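Local coordinates for insecticidal crystal protein Cry7Cal (Bacillus thuringiensis, PDB 5ZI1) that is the three-domain toxin portion of a longer delta-endotoxin, is active against the locust Locusta migratoria manilensis, and probably acts by binding host receptors, at residues Q294-I299 with H318-Q323; F333-S338 with L432-E437; H345-L350 with S388-S393. All blocks are in the same frame, centred on the assembly; numbering follows the deposited sequence.

How the contacts relate
All three contacts lie in the middle, beta-prism domain of the toxin. Contact 1 is internal to one four-stranded antiparallel sheet, between its two central strands, 294-306 and 312-324. Contacts 2 and 3 start from the outermost strands of that sheet: 331-336 meets strand 430-437 of the three-stranded sheet, and 343-348 meets strand 387-393 of the other four-stranded sheet. Centres lie about 9 Å (1 and 2), 12 Å (1 and 3) and 15 Å (2 and 3) apart. Along the chain contact 1 comes first, and both segments of contact 3 fall between those of contact 2. Contacts 2 and 3 join this sheet to the other two, while contact 1 holds its central strands together.

Contact 1: residues Q294-I299 with H318-Q323; sequences QWLTKI and HSVVTQ
Thr297 and Lys298 both face Val321 in a classic beta bulge of the antiparallel hairpin that strands 294-306 and 312-324 form in the beta-prism domain. The carbonyl of Val321 takes the Thr297 amide in a short bond (N to O 2.8 Å, N-H...O angle 163°), and the Lys298 amide adds a weak second one, N to the same O at 3.3 Å. Val321 N replies to Lys298 O at 3.1 Å. Before the bulge the register is regular: Trp295 N donates to Gln323 O at 2.9 Å and Gln323 N returns to Trp295 O at 3.0 Å. The carbonyl of Gln323 also lies near the plane of the indole, at its CD1 edge.

The extra residue turns the Thr297 side chain toward the partner strand. Its OG1 sits between the backbone N and the carbonyl carbon (chi1 67°), which brings it to 3.3 Å from Val321 CG1, while CG2 lies across the outer half of the Gln323 side chain, beside its CG and amide carbon CD. Lys298 and Val321 run side by side, CB against CB. On the opposite face, the Leu296 and Val320 side chains cross at about a right angle, CD1 of the first 3.7 Å from CG1 of the second. At the Gln294 end of the segment, the extended side chain of Gln294 crosses Thr322 to receive the OG1 proton on OE1 at 2.7 Å, with the hydroxyl 42° above the amide plane.

Strand 331-336 borders 318-323 on its other edge, where the Ser319 hydroxyl bonds to Asn334 OD1. Strand 343-348 and the residues after it border 294-299, with backbone bonds from Thr297 and Ile299 to Leu349 and Phe347. Over the face bearing Leu296, Ile299 and Val320 lies strand 430-437, through Leu432, Tyr434 and Val435.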
ATOM      1  N   GLN A 294       6.259   8.855  -7.734  1.00 47.64           N
ATOM      2  CA  GLN A 294       6.901   8.972  -9.042  1.00 45.99           C
ATOM      3  C   GLN A 294       6.234   8.078 -10.075  1.00 47.72           C
ATOM      4  O   GLN A 294       5.962   6.901  -9.818  1.00 51.27           O
ATOM      5  CB  GLN A 294       8.391   8.613  -8.984  1.00 47.60           C
ATOM      6  CG  GLN A 294       9.244   9.514  -8.136  1.00 45.05           C
ATOM      7  CD  GLN A 294      10.712   9.093  -8.145  1.00 47.06           C
ATOM      8  OE1 GLN A 294      11.489   9.555  -8.964  1.00 52.24           O
ATOM      9  NE2 GLN A 294      11.091   8.218  -7.226  1.00 47.38           N
ATOM     10  N   TRP A 295       5.999   8.636 -11.258  1.00 46.56           N
ATOM     11  CA  TRP A 295       5.346   7.936 -12.356  1.00 44.96           C
ATOM     12  C   TRP A 295       6.409   7.527 -13.363  1.00 46.75           C
ATOM     13  O   TRP A 295       7.225   8.360 -13.771  1.00 46.63           O
ATOM     14  CB  TRP A 295       4.290   8.817 -13.021  1.00 39.60           C
ATOM     15  CG  TRP A 295       3.311   9.330 -12.027  1.00 49.34           C
ATOM     16  CD1 TRP A 295       3.459  10.417 -11.209  1.00 42.25           C
ATOM     17  CD2 TRP A 295       2.048   8.746 -11.696  1.00 43.65           C
ATOM     18  NE1 TRP A 295       2.353  10.555 -10.412  1.00 43.73           N
ATOM     19  CE2 TRP A 295       1.474   9.541 -10.687  1.00 43.40           C
ATOM     20  CE3 TRP A 295       1.349   7.628 -12.158  1.00 41.84           C
ATOM     21  CZ2 TRP A 295       0.227   9.258 -10.135  1.00 44.46           C
ATOM     22  CZ3 TRP A 295       0.116   7.353 -11.628  1.00 43.75           C
ATOM     23  CH2 TRP A 295      -0.437   8.164 -10.615  1.00 46.16           C
ATOM     24  N   LEU A 296       6.422   6.249 -13.732  1.00 40.86           N
ATOM     25  CA  LEU A 296       7.447   5.753 -14.644  1.00 43.84           C
ATOM     26  C   LEU A 296       7.130   6.227 -16.053  1.00 42.51           C
ATOM     27  O   LEU A 296       6.052   5.940 -16.580  1.00 42.87           O
ATOM     28  CB  LEU A 296       7.510   4.234 -14.583  1.00 45.83           C
ATOM     29  CG  LEU A 296       8.644   3.576 -15.355  1.00 48.29           C
ATOM     30  CD1 LEU A 296       9.957   4.190 -14.951  1.00 45.10           C
ATOM     31  CD2 LEU A 296       8.648   2.074 -15.091  1.00 49.74           C
ATOM     32  N   THR A 297       8.049   6.960 -16.673  1.00 40.87           N
ATOM     33  CA  THR A 297       7.796   7.412 -18.035  1.00 46.14           C
ATOM     34  C   THR A 297       8.699   6.776 -19.090  1.00 51.09           C
ATOM     35  O   THR A 297       8.368   6.850 -20.276  1.00 57.20           O
ATOM     36  CB  THR A 297       7.920   8.940 -18.121  1.00 48.93           C
ATOM     37  OG1 THR A 297       9.284   9.319 -17.898  1.00 55.62           O
ATOM     38  CG2 THR A 297       7.057   9.607 -17.035  1.00 48.12           C
ATOM     39  N   LYS A 298       9.808   6.145 -18.707  1.00 49.99           N
ATOM     40  CA  LYS A 298      10.711   5.553 -19.698  1.00 53.03           C
ATOM     41  C   LYS A 298      11.579   4.489 -19.039  1.00 47.26           C
ATOM     42  O   LYS A 298      11.909   4.593 -17.862  1.00 49.44           O
ATOM     43  CB  LYS A 298      11.603   6.620 -20.350  1.00 55.22           C
ATOM     44  CG  LYS A 298      11.165   7.066 -21.741  1.00 64.94           C
ATOM     45  CD  LYS A 298      11.659   8.476 -22.075  1.00 69.05           C
ATOM     46  CE  LYS A 298      13.178   8.617 -21.956  1.00 73.22           C
ATOM     47  NZ  LYS A 298      13.578  10.055 -21.759  1.00 77.47           N
ATOM     48  N   ILE A 299      11.952   3.470 -19.815  1.00 52.37           N
ATOM     49  CA  ILE A 299      12.975   2.507 -19.417  1.00 45.44           C
ATOM     50  C   ILE A 299      13.903   2.279 -20.597  1.00 55.31           C
ATOM     51  O   ILE A 299      13.445   1.972 -21.704  1.00 55.63           O
ATOM     52  CB  ILE A 299      12.399   1.148 -18.984  1.00 45.56           C
ATOM     53  CG1 ILE A 299      11.309   1.281 -17.940  1.00 48.41           C
ATOM     54  CG2 ILE A 299      13.521   0.254 -18.470  1.00 48.89           C
ATOM     55  CD1 ILE A 299      10.577  -0.016 -17.712  1.00 43.56           C
ATOM     56  N   HIS A 318      21.057  -0.117 -17.394  1.00 50.22           N
ATOM     57  CA  HIS A 318      19.707   0.319 -17.715  1.00 46.98           C
ATOM     58  C   HIS A 318      19.429   1.622 -16.986  1.00 51.27           C
ATOM     59  O   HIS A 318      20.160   2.028 -16.079  1.00 53.50           O
ATOM     60  CB  HIS A 318      18.664  -0.747 -17.367  1.00 44.17           C
ATOM     61  CG  HIS A 318      18.351  -0.839 -15.905  1.00 48.34           C
ATOM     62  ND1 HIS A 318      19.137  -1.547 -15.019  1.00 42.02           N
ATOM     63  CD2 HIS A 318      17.327  -0.327 -15.180  1.00 44.86           C
ATOM     64  CE1 HIS A 318      18.605  -1.464 -13.811  1.00 52.79           C
ATOM     65  NE2 HIS A 318      17.506  -0.734 -13.883  1.00 48.09           N
ATOM     66  N   SER A 319      18.357   2.277 -17.408  1.00 49.66           N
ATOM     67  CA  SER A 319      18.031   3.614 -16.959  1.00 48.38           C
ATOM     68  C   SER A 319      16.538   3.693 -16.735  1.00 48.62           C
ATOM     69  O   SER A 319      15.763   2.963 -17.351  1.00 49.20           O
ATOM     70  CB  SER A 319      18.464   4.680 -17.965  1.00 49.76           C
ATOM     71  OG  SER A 319      19.838   4.973 -17.790  1.00 58.17           O
ATOM     72  N   VAL A 320      16.143   4.598 -15.852  1.00 47.86           N
ATOM     73  CA  VAL A 320      14.748   4.733 -15.480  1.00 47.09           C
ATOM     74  C   VAL A 320      14.440   6.215 -15.391  1.00 49.87           C
ATOM     75  O   VAL A 320      15.208   6.980 -14.797  1.00 53.00           O
ATOM     76  CB  VAL A 320      14.462   4.011 -14.152  1.00 44.29           C
ATOM     77  CG1 VAL A 320      13.267   4.601 -13.467  1.00 46.93           C
ATOM     78  CG2 VAL A 320      14.246   2.537 -14.418  1.00 47.93           C
ATOM     79  N   VAL A 321      13.335   6.625 -16.001  1.00 46.78           N
ATOM     80  CA  VAL A 321      12.919   8.014 -16.012  1.00 45.69           C
ATOM     81  C   VAL A 321      11.539   8.088 -15.384  1.00 46.45           C
ATOM     82  O   VAL A 321      10.660   7.276 -15.698  1.00 45.79           O
ATOM     83  CB  VAL A 321      12.914   8.608 -17.434  1.00 50.52           C
ATOM     84  CG1 VAL A 321      12.471  10.067 -17.378  1.00 52.58           C
ATOM     85  CG2 VAL A 321      14.294   8.496 -18.048  1.00 46.17           C
ATOM     86  N   THR A 322      11.365   9.038 -14.477  1.00 45.66           N
ATOM     87  CA  THR A 322      10.093   9.263 -13.812  1.00 47.18           C
ATOM     88  C   THR A 322       9.787  10.754 -13.813  1.00 47.41           C
ATOM     89  O   THR A 322      10.685  11.595 -13.971  1.00 45.45           O
ATOM     90  CB  THR A 322      10.106   8.744 -12.356  1.00 46.86           C
ATOM     91  OG1 THR A 322      11.037   9.519 -11.590  1.00 47.65           O
ATOM     92  CG2 THR A 322      10.513   7.277 -12.292  1.00 45.93           C
ATOM     93  N   GLN A 323       8.502  11.067 -13.608  1.00 48.30           N
ATOM     94  CA  GLN A 323       8.031  12.409 -13.302  1.00 42.58           C
ATOM     95  C   GLN A 323       7.239  12.395 -11.995  1.00 52.63           C
ATOM     96  O   GLN A 323       6.510  11.435 -11.715  1.00 51.40           O
ATOM     97  CB  GLN A 323       7.144  12.945 -14.421  1.00 44.30           C
ATOM     98  CG  GLN A 323       7.888  13.171 -15.731  1.00 52.34           C
ATOM     99  CD  GLN A 323       6.969  13.416 -16.909  1.00 53.46           C
ATOM    100  OE1 GLN A 323       5.785  13.728 -16.740  1.00 58.03           O
ATOM    101  NE2 GLN A 323       7.508  13.282 -18.117  1.00 54.44           N
TER

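Contact 2: residues F333-S338 with L432-E437; sequences FNYGTS and LSYVSE
Tyr335 and Tyr434 join their phenol oxygens in a short hydrogen bond, OH to OH at 2.6 Å, in which either may be the donor. The two side chains come together at a slant: Tyr335 OH lies in the plane of the Tyr434 ring, at its edge, 3.1 Å from Tyr434 CE2. The CB of Tyr434 does not itself point at strand 333-336; CG is anti to the backbone N (chi1 -157°), and the ring beyond it extends to put the hydroxyl beside Tyr335. There Phe333 supplies apolar company, its CB lying 3.5 Å from Tyr434 OH. The Phe333 and Tyr434 side chains cross at about a right angle, their ring planes inclined at 57°, with Phe333 CD2 and Tyr434 CE1 4.1 Å apart.

No backbone hydrogen bond spans the two segments, for the strands belong to different sheets of the beta-prism: 331-336 is an outermost strand of the four-stranded sheet and 430-437 one of the three-stranded sheet. Side chains therefore carry most of the contact. Tyr335 has the largest share of it, stacked on His318 of its own sheet, and its CE1 comes to 3.6 Å from Val435 O, a carbonyl that accepts a hydrogen bond from His318 NE2.

Glu437 passes Tyr335 in the reverse direction. Its CG stands between the backbone N and the carbonyl carbon (chi1 70°), and the rest of the chain is extended, bringing OE2 to 3.5 Å from Tyr335 CB and the carboxylate carbon CD to 3.7 Å from Tyr335 CD2. The charge has its partner in Arg285, which makes a salt bridge to Glu437 OE1. A water that accepts from Gly336 N at 2.8 Å donates weakly to that same oxygen.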
ATOM      1  N   PHE A 333      17.400   7.838 -13.313  1.00 47.77           N
ATOM      2  CA  PHE A 333      18.264   6.948 -12.543  1.00 51.00           C
ATOM      3  C   PHE A 333      18.970   5.983 -13.485  1.00 50.75           C
ATOM      4  O   PHE A 333      18.317   5.277 -14.261  1.00 49.45           O
ATOM      5  CB  PHE A 333      17.450   6.205 -11.492  1.00 46.64           C
ATOM      6  CG  PHE A 333      16.608   7.128 -10.668  1.00 50.91           C
ATOM      7  CD1 PHE A 333      17.149   7.782  -9.573  1.00 51.44           C
ATOM      8  CD2 PHE A 333      15.303   7.404 -11.037  1.00 47.51           C
ATOM      9  CE1 PHE A 333      16.386   8.668  -8.823  1.00 52.49           C
ATOM     10  CE2 PHE A 333      14.541   8.280 -10.301  1.00 51.44           C
ATOM     11  CZ  PHE A 333      15.086   8.914  -9.186  1.00 51.81           C
ATOM     12  N   ASN A 334      20.295   5.954 -13.409  1.00 49.77           N
ATOM     13  CA  ASN A 334      21.122   5.091 -14.233  1.00 51.07           C
ATOM     14  C   ASN A 334      21.703   3.952 -13.404  1.00 52.50           C
ATOM     15  O   ASN A 334      22.004   4.120 -12.220  1.00 54.02           O
ATOM     16  CB  ASN A 334      22.243   5.895 -14.884  1.00 53.49           C
ATOM     17  CG  ASN A 334      21.712   7.024 -15.747  1.00 57.65           C
ATOM     18  OD1 ASN A 334      21.150   6.786 -16.825  1.00 60.09           O
ATOM     19  ND2 ASN A 334      21.880   8.261 -15.283  1.00 52.43           N
ATOM     20  N   TYR A 335      21.821   2.785 -14.027  1.00 50.96           N
ATOM     21  CA  TYR A 335      22.462   1.622 -13.441  1.00 50.26           C
ATOM     22  C   TYR A 335      23.454   1.054 -14.440  1.00 55.99           C
ATOM     23  O   TYR A 335      23.275   1.180 -15.655  1.00 56.91           O
ATOM     24  CB  TYR A 335      21.450   0.541 -13.071  1.00 50.77           C
ATOM     25  CG  TYR A 335      20.464   0.955 -12.004  1.00 55.47           C
ATOM     26  CD1 TYR A 335      19.293   1.614 -12.331  1.00 50.17           C
ATOM     27  CD2 TYR A 335      20.705   0.670 -10.663  1.00 48.64           C
ATOM     28  CE1 TYR A 335      18.389   1.985 -11.347  1.00 51.14           C
ATOM     29  CE2 TYR A 335      19.816   1.029  -9.688  1.00 53.39           C
ATOM     30  CZ  TYR A 335      18.657   1.691 -10.024  1.00 53.35           C
ATOM     31  OH  TYR A 335      17.768   2.052  -9.022  1.00 50.41           O
ATOM     32  N   GLY A 336      24.502   0.429 -13.918  1.00 57.48           N
ATOM     33  CA  GLY A 336      25.453  -0.255 -14.775  1.00 46.92           C
ATOM     34  C   GLY A 336      26.148   0.704 -15.720  1.00 55.83           C
ATOM     35  O   GLY A 336      26.623   1.768 -15.318  1.00 50.59           O
ATOM     36  N   THR A 337      26.231   0.322 -16.997  1.00 52.51           N
ATOM     37  CA  THR A 337      26.916   1.152 -17.981  1.00 54.94           C
ATOM     38  C   THR A 337      26.431   0.772 -19.369  1.00 55.42           C
ATOM     39  O   THR A 337      25.786  -0.263 -19.564  1.00 55.74           O
ATOM     40  CB  THR A 337      28.440   1.002 -17.889  1.00 60.44           C
ATOM     41  OG1 THR A 337      29.067   1.733 -18.955  1.00 61.10           O
ATOM     42  CG2 THR A 337      28.846  -0.483 -17.956  1.00 56.92           C
ATOM     43  N   SER A 338      26.748   1.630 -20.333  1.00 56.13           N
ATOM     44  CA  SER A 338      26.490   1.342 -21.736  1.00 59.12           C
ATOM     45  C   SER A 338      27.750   0.948 -22.496  1.00 57.97           C
ATOM     46  O   SER A 338      27.647   0.460 -23.625  1.00 58.79           O
ATOM     47  CB  SER A 338      25.839   2.552 -22.417  1.00 57.97           C
ATOM     48  OG  SER A 338      26.713   3.659 -22.371  1.00 62.23           O
ATOM     49  N   LEU A 432       3.464  -0.747 -13.116  1.00 42.96           N
ATOM     50  CA  LEU A 432       4.916  -0.757 -13.019  1.00 42.50           C
ATOM     51  C   LEU A 432       5.408   0.639 -12.702  1.00 42.77           C
ATOM     52  O   LEU A 432       4.918   1.629 -13.254  1.00 47.40           O
ATOM     53  CB  LEU A 432       5.545  -1.257 -14.316  1.00 40.75           C
ATOM     54  CG  LEU A 432       7.061  -1.461 -14.403  1.00 41.32           C
ATOM     55  CD1 LEU A 432       7.567  -2.608 -13.537  1.00 37.26           C
ATOM     56  CD2 LEU A 432       7.424  -1.754 -15.869  1.00 41.27           C
ATOM     57  N   SER A 433       6.376   0.729 -11.792  1.00 40.71           N
ATOM     58  CA  SER A 433       6.899   2.025 -11.409  1.00 41.07           C
ATOM     59  C   SER A 433       8.408   2.113 -11.408  1.00 42.20           C
ATOM     60  O   SER A 433       8.935   3.231 -11.473  1.00 46.42           O
ATOM     61  CB  SER A 433       6.365   2.439 -10.018  1.00 41.47           C
ATOM     62  OG  SER A 433       6.593   1.436  -9.025  1.00 45.04           O
ATOM     63  N   TYR A 434       9.132   1.001 -11.364  1.00 36.78           N
ATOM     64  CA  TYR A 434      10.569   1.125 -11.190  1.00 41.29           C
ATOM     65  C   TYR A 434      11.242  -0.121 -11.746  1.00 40.60           C
ATOM     66  O   TYR A 434      10.606  -1.160 -11.933  1.00 38.84           O
ATOM     67  CB  TYR A 434      10.939   1.338  -9.696  1.00 41.97           C
ATOM     68  CG  TYR A 434      12.290   2.000  -9.546  1.00 42.06           C
ATOM     69  CD1 TYR A 434      12.418   3.380  -9.659  1.00 40.58           C
ATOM     70  CD2 TYR A 434      13.445   1.246  -9.374  1.00 40.06           C
ATOM     71  CE1 TYR A 434      13.648   4.001  -9.584  1.00 41.08           C
ATOM     72  CE2 TYR A 434      14.693   1.863  -9.289  1.00 45.61           C
ATOM     73  CZ  TYR A 434      14.780   3.247  -9.392  1.00 47.94           C
ATOM     74  OH  TYR A 434      16.000   3.885  -9.308  1.00 53.17           O
ATOM     75  N   VAL A 435      12.543  -0.000 -12.004  1.00 39.39           N
ATOM     76  CA  VAL A 435      13.399  -1.151 -12.289  1.00 40.01           C
ATOM     77  C   VAL A 435      14.702  -0.940 -11.538  1.00 43.97           C
ATOM     78  O   VAL A 435      15.515  -0.097 -11.938  1.00 46.31           O
ATOM     79  CB  VAL A 435      13.697  -1.341 -13.786  1.00 42.51           C
ATOM     80  CG1 VAL A 435      14.381  -2.698 -13.987  1.00 38.26           C
ATOM     81  CG2 VAL A 435      12.427  -1.190 -14.647  1.00 36.78           C
ATOM     82  N   SER A 436      14.916  -1.706 -10.478  1.00 41.67           N
ATOM     83  CA  SER A 436      16.184  -1.680  -9.777  1.00 46.92           C
ATOM     84  C   SER A 436      16.983  -2.915 -10.189  1.00 46.24           C
ATOM     85  O   SER A 436      16.690  -3.551 -11.203  1.00 48.23           O
ATOM     86  CB  SER A 436      15.945  -1.615  -8.268  1.00 41.96           C
ATOM     87  OG  SER A 436      15.204  -2.744  -7.854  1.00 44.59           O
ATOM     88  N   GLU A 437      17.978  -3.281  -9.396  1.00 47.98           N
ATOM     89  CA  GLU A 437      18.730  -4.487  -9.677  1.00 44.29           C
ATOM     90  C   GLU A 437      19.226  -5.074  -8.364  1.00 49.71           C
ATOM     91  O   GLU A 437      19.160  -4.442  -7.300  1.00 43.82           O
ATOM     92  CB  GLU A 437      19.902  -4.204 -10.604  1.00 46.01           C
ATOM     93  CG  GLU A 437      20.964  -3.403  -9.934  1.00 48.16           C
ATOM     94  CD  GLU A 437      21.972  -2.833 -10.892  1.00 57.27           C
ATOM     95  OE1 GLU A 437      23.021  -2.343 -10.414  1.00 61.38           O
ATOM     96  OE2 GLU A 437      21.711  -2.854 -12.118  1.00 57.40           O
TER
HETATM   97  O   HOH W   1      24.982   0.318 -11.177  1.00 60.62           O

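Contact 3: residues H345-L350 with S388-S393; sequences HTFDLL and SEDAFS
His345, Phe347 and Phe392 make an aromatic cluster between two four-stranded sheets of the beta-prism, where outermost strands 343-348 and 387-393 run nearly antiparallel without a hydrogen bond directly between them. Phe347 and Phe392 cross at about a right angle and meet rim to rim: Phe347 CZ comes to 3.4 Å from Phe392 CD2, with the ring planes at 57° and neither ring over the face of the other. Phe392 CB lies against the imidazole, 3.7 Å from His345 CD2; CG stands between the backbone N and the carbonyl carbon (chi1 61°), and the ring beyond it meets Phe347. His345 closes the cluster, with ND1 3.7 Å above the centre of the Phe347 ring.

The far end of the imidazole meets polar groups. His345 and Asp390 reach for each other tip to tip, carboxylate and ring planes 55° apart, CE1 lying 3.2 Å from Asp390 OD2. His345 NE2 is 2.9 Å from Ala391 O, but the oxygen stands above the imidazole plane, not in it, so the angle is too poor for a hydrogen bond. Asp390 OD1 takes the amide of its neighbour Ala391 at 2.7 Å, from above the carboxylate plane, and OD2 accepts a hydrogen bond from a water at 2.6 Å. That water also accepts from Asp348 N, so it bridges the strands.

Phe347 and Phe392 extend further onto Leu378 and Leu376 of strand 369-382, and Phe347 onto Ile299 of its own sheet. The sheets are thus joined by an aromatic cluster, with a carboxylate that binds a bridging water beside it. So close to the imidazole, the charge of Asp390 would be expected to favour protonation of His345, through electrostatics rather than a formed salt bridge.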
ATOM      1  N   HIS A 345      17.118  -1.006 -26.037  1.00 54.16           N
ATOM      2  CA  HIS A 345      15.686  -0.853 -26.235  1.00 51.82           C
ATOM      3  C   HIS A 345      15.164   0.198 -25.274  1.00 55.03           C
ATOM      4  O   HIS A 345      15.574   0.259 -24.111  1.00 54.12           O
ATOM      5  CB  HIS A 345      14.927  -2.167 -26.043  1.00 44.47           C
ATOM      6  CG  HIS A 345      13.512  -2.115 -26.535  1.00 54.00           C
ATOM      7  ND1 HIS A 345      12.479  -1.566 -25.793  1.00 59.95           N
ATOM      8  CD2 HIS A 345      12.964  -2.520 -27.708  1.00 53.42           C
ATOM      9  CE1 HIS A 345      11.354  -1.658 -26.484  1.00 62.22           C
ATOM     10  NE2 HIS A 345      11.621  -2.233 -27.650  1.00 55.14           N
ATOM     11  N   THR A 346      14.268   1.035 -25.767  1.00 57.18           N
ATOM     12  CA  THR A 346      13.647   2.065 -24.948  1.00 53.99           C
ATOM     13  C   THR A 346      12.148   1.820 -24.948  1.00 54.72           C
ATOM     14  O   THR A 346      11.516   1.797 -26.009  1.00 50.65           O
ATOM     15  CB  THR A 346      13.989   3.465 -25.458  1.00 51.73           C
ATOM     16  OG1 THR A 346      15.408   3.658 -25.411  1.00 53.61           O
ATOM     17  CG2 THR A 346      13.336   4.525 -24.584  1.00 54.16           C
ATOM     18  N   PHE A 347      11.590   1.592 -23.762  1.00 54.80           N
ATOM     19  CA  PHE A 347      10.146   1.584 -23.588  1.00 54.30           C
ATOM     20  C   PHE A 347       9.695   3.005 -23.258  1.00 53.45           C
ATOM     21  O   PHE A 347      10.234   3.628 -22.338  1.00 56.18           O
ATOM     22  CB  PHE A 347       9.729   0.639 -22.463  1.00 50.48           C
ATOM     23  CG  PHE A 347      10.209  -0.801 -22.597  1.00 46.99           C
ATOM     24  CD1 PHE A 347      11.447  -1.189 -22.113  1.00 48.65           C
ATOM     25  CD2 PHE A 347       9.364  -1.780 -23.099  1.00 43.73           C
ATOM     26  CE1 PHE A 347      11.861  -2.532 -22.180  1.00 46.17           C
ATOM     27  CE2 PHE A 347       9.762  -3.118 -23.159  1.00 49.64           C
ATOM     28  CZ  PHE A 347      11.011  -3.495 -22.692  1.00 42.96           C
ATOM     29  N   ASP A 348       8.711   3.519 -23.998  1.00 53.98           N
ATOM     30  CA  ASP A 348       8.135   4.837 -23.722  1.00 57.30           C
ATOM     31  C   ASP A 348       6.818   4.621 -22.992  1.00 55.96           C
ATOM     32  O   ASP A 348       5.838   4.163 -23.590  1.00 59.00           O
ATOM     33  CB  ASP A 348       7.939   5.632 -25.009  1.00 52.29           C
ATOM     34  CG  ASP A 348       9.249   5.854 -25.759  1.00 68.26           C
ATOM     35  OD1 ASP A 348       9.428   5.235 -26.847  1.00 69.46           O
ATOM     36  OD2 ASP A 348      10.086   6.660 -25.283  1.00 66.05           O
ATOM     37  N   LEU A 349       6.799   4.932 -21.697  1.00 52.15           N
ATOM     38  CA  LEU A 349       5.691   4.537 -20.835  1.00 55.82           C
ATOM     39  C   LEU A 349       4.841   5.693 -20.310  1.00 55.96           C
ATOM     40  O   LEU A 349       3.803   5.426 -19.688  1.00 53.01           O
ATOM     41  CB  LEU A 349       6.211   3.716 -19.655  1.00 51.66           C
ATOM     42  CG  LEU A 349       7.131   2.570 -20.066  1.00 51.41           C
ATOM     43  CD1 LEU A 349       7.480   1.789 -18.836  1.00 49.49           C
ATOM     44  CD2 LEU A 349       6.487   1.670 -21.111  1.00 52.92           C
ATOM     45  N   LEU A 350       5.222   6.952 -20.547  1.00 52.34           N
ATOM     46  CA  LEU A 350       4.324   8.066 -20.245  1.00 59.15           C
ATOM     47  C   LEU A 350       2.924   7.762 -20.770  1.00 61.49           C
ATOM     48  O   LEU A 350       2.765   7.256 -21.884  1.00 68.39           O
ATOM     49  CB  LEU A 350       4.862   9.356 -20.866  1.00 59.07           C
ATOM     50  CG  LEU A 350       3.962  10.592 -20.751  1.00 64.48           C
ATOM     51  CD1 LEU A 350       3.750  10.988 -19.284  1.00 59.17           C
ATOM     52  CD2 LEU A 350       4.466  11.779 -21.559  1.00 63.50           C
ATOM     53  N   SER A 388      -1.808  -1.710 -25.193  1.00 55.64           N
ATOM     54  CA  SER A 388      -0.551  -1.649 -25.914  1.00 55.11           C
ATOM     55  C   SER A 388       0.380  -2.727 -25.376  1.00 56.96           C
ATOM     56  O   SER A 388       0.192  -3.267 -24.282  1.00 56.72           O
ATOM     57  CB  SER A 388       0.102  -0.274 -25.804  1.00 52.12           C
ATOM     58  OG  SER A 388       0.512  -0.033 -24.469  1.00 60.94           O
ATOM     59  N   GLU A 389       1.378  -3.046 -26.182  1.00 56.14           N
ATOM     60  CA  GLU A 389       2.366  -4.059 -25.868  1.00 55.70           C
ATOM     61  C   GLU A 389       3.705  -3.566 -26.383  1.00 51.19           C
ATOM     62  O   GLU A 389       3.774  -2.878 -27.403  1.00 61.68           O
ATOM     63  CB  GLU A 389       2.003  -5.403 -26.507  1.00 63.59           C
ATOM     64  CG  GLU A 389       2.479  -6.622 -25.753  1.00 61.40           C
ATOM     65  CD  GLU A 389       1.587  -7.829 -25.987  1.00 68.86           C
ATOM     66  OE1 GLU A 389       2.089  -8.849 -26.514  1.00 80.83           O
ATOM     67  OE2 GLU A 389       0.381  -7.764 -25.645  1.00 71.81           O
ATOM     68  N   ASP A 390       4.765  -3.892 -25.663  1.00 50.17           N
ATOM     69  CA  ASP A 390       6.088  -3.606 -26.189  1.00 54.53           C
ATOM     70  C   ASP A 390       7.093  -4.565 -25.560  1.00 52.97           C
ATOM     71  O   ASP A 390       6.916  -5.024 -24.425  1.00 52.34           O
ATOM     72  CB  ASP A 390       6.480  -2.143 -25.963  1.00 45.73           C
ATOM     73  CG  ASP A 390       7.682  -1.747 -26.797  1.00 55.48           C
ATOM     74  OD1 ASP A 390       8.029  -2.535 -27.697  1.00 61.53           O
ATOM     75  OD2 ASP A 390       8.277  -0.672 -26.579  1.00 57.21           O
ATOM     76  N   ALA A 391       8.146  -4.867 -26.311  1.00 52.94           N
ATOM     77  CA  ALA A 391       9.063  -5.919 -25.897  1.00 51.90           C
ATOM     78  C   ALA A 391      10.400  -5.739 -26.596  1.00 51.87           C
ATOM     79  O   ALA A 391      10.548  -4.942 -27.524  1.00 50.49           O
ATOM     80  CB  ALA A 391       8.486  -7.306 -26.185  1.00 47.55           C
ATOM     81  N   PHE A 392      11.391  -6.450 -26.078  1.00 53.12           N
ATOM     82  CA  PHE A 392      12.643  -6.694 -26.771  1.00 50.17           C
ATOM     83  C   PHE A 392      12.969  -8.165 -26.607  1.00 49.28           C
ATOM     84  O   PHE A 392      12.681  -8.766 -25.565  1.00 50.19           O
ATOM     85  CB  PHE A 392      13.821  -5.821 -26.263  1.00 49.15           C
ATOM     86  CG  PHE A 392      14.186  -6.032 -24.808  1.00 47.87           C
ATOM     87  CD1 PHE A 392      14.969  -7.109 -24.411  1.00 50.20           C
ATOM     88  CD2 PHE A 392      13.797  -5.111 -23.852  1.00 47.08           C
ATOM     89  CE1 PHE A 392      15.320  -7.297 -23.078  1.00 52.21           C
ATOM     90  CE2 PHE A 392      14.143  -5.284 -22.511  1.00 52.26           C
ATOM     91  CZ  PHE A 392      14.900  -6.379 -22.124  1.00 50.03           C
ATOM     92  N   SER A 393      13.538  -8.744 -27.656  1.00 50.73           N
ATOM     93  CA  SER A 393      13.931 -10.146 -27.671  1.00 52.69           C
ATOM     94  C   SER A 393      15.340 -10.208 -28.232  1.00 55.43           C
ATOM     95  O   SER A 393      15.546  -9.971 -29.428  1.00 53.83           O
ATOM     96  CB  SER A 393      12.969 -10.987 -28.498  1.00 47.48           C
ATOM     97  OG  SER A 393      13.045 -12.343 -28.098  1.00 58.49           O
TER
HETATM   98  O   HOH W   2       6.926   1.217 -25.484  1.00 58.74           O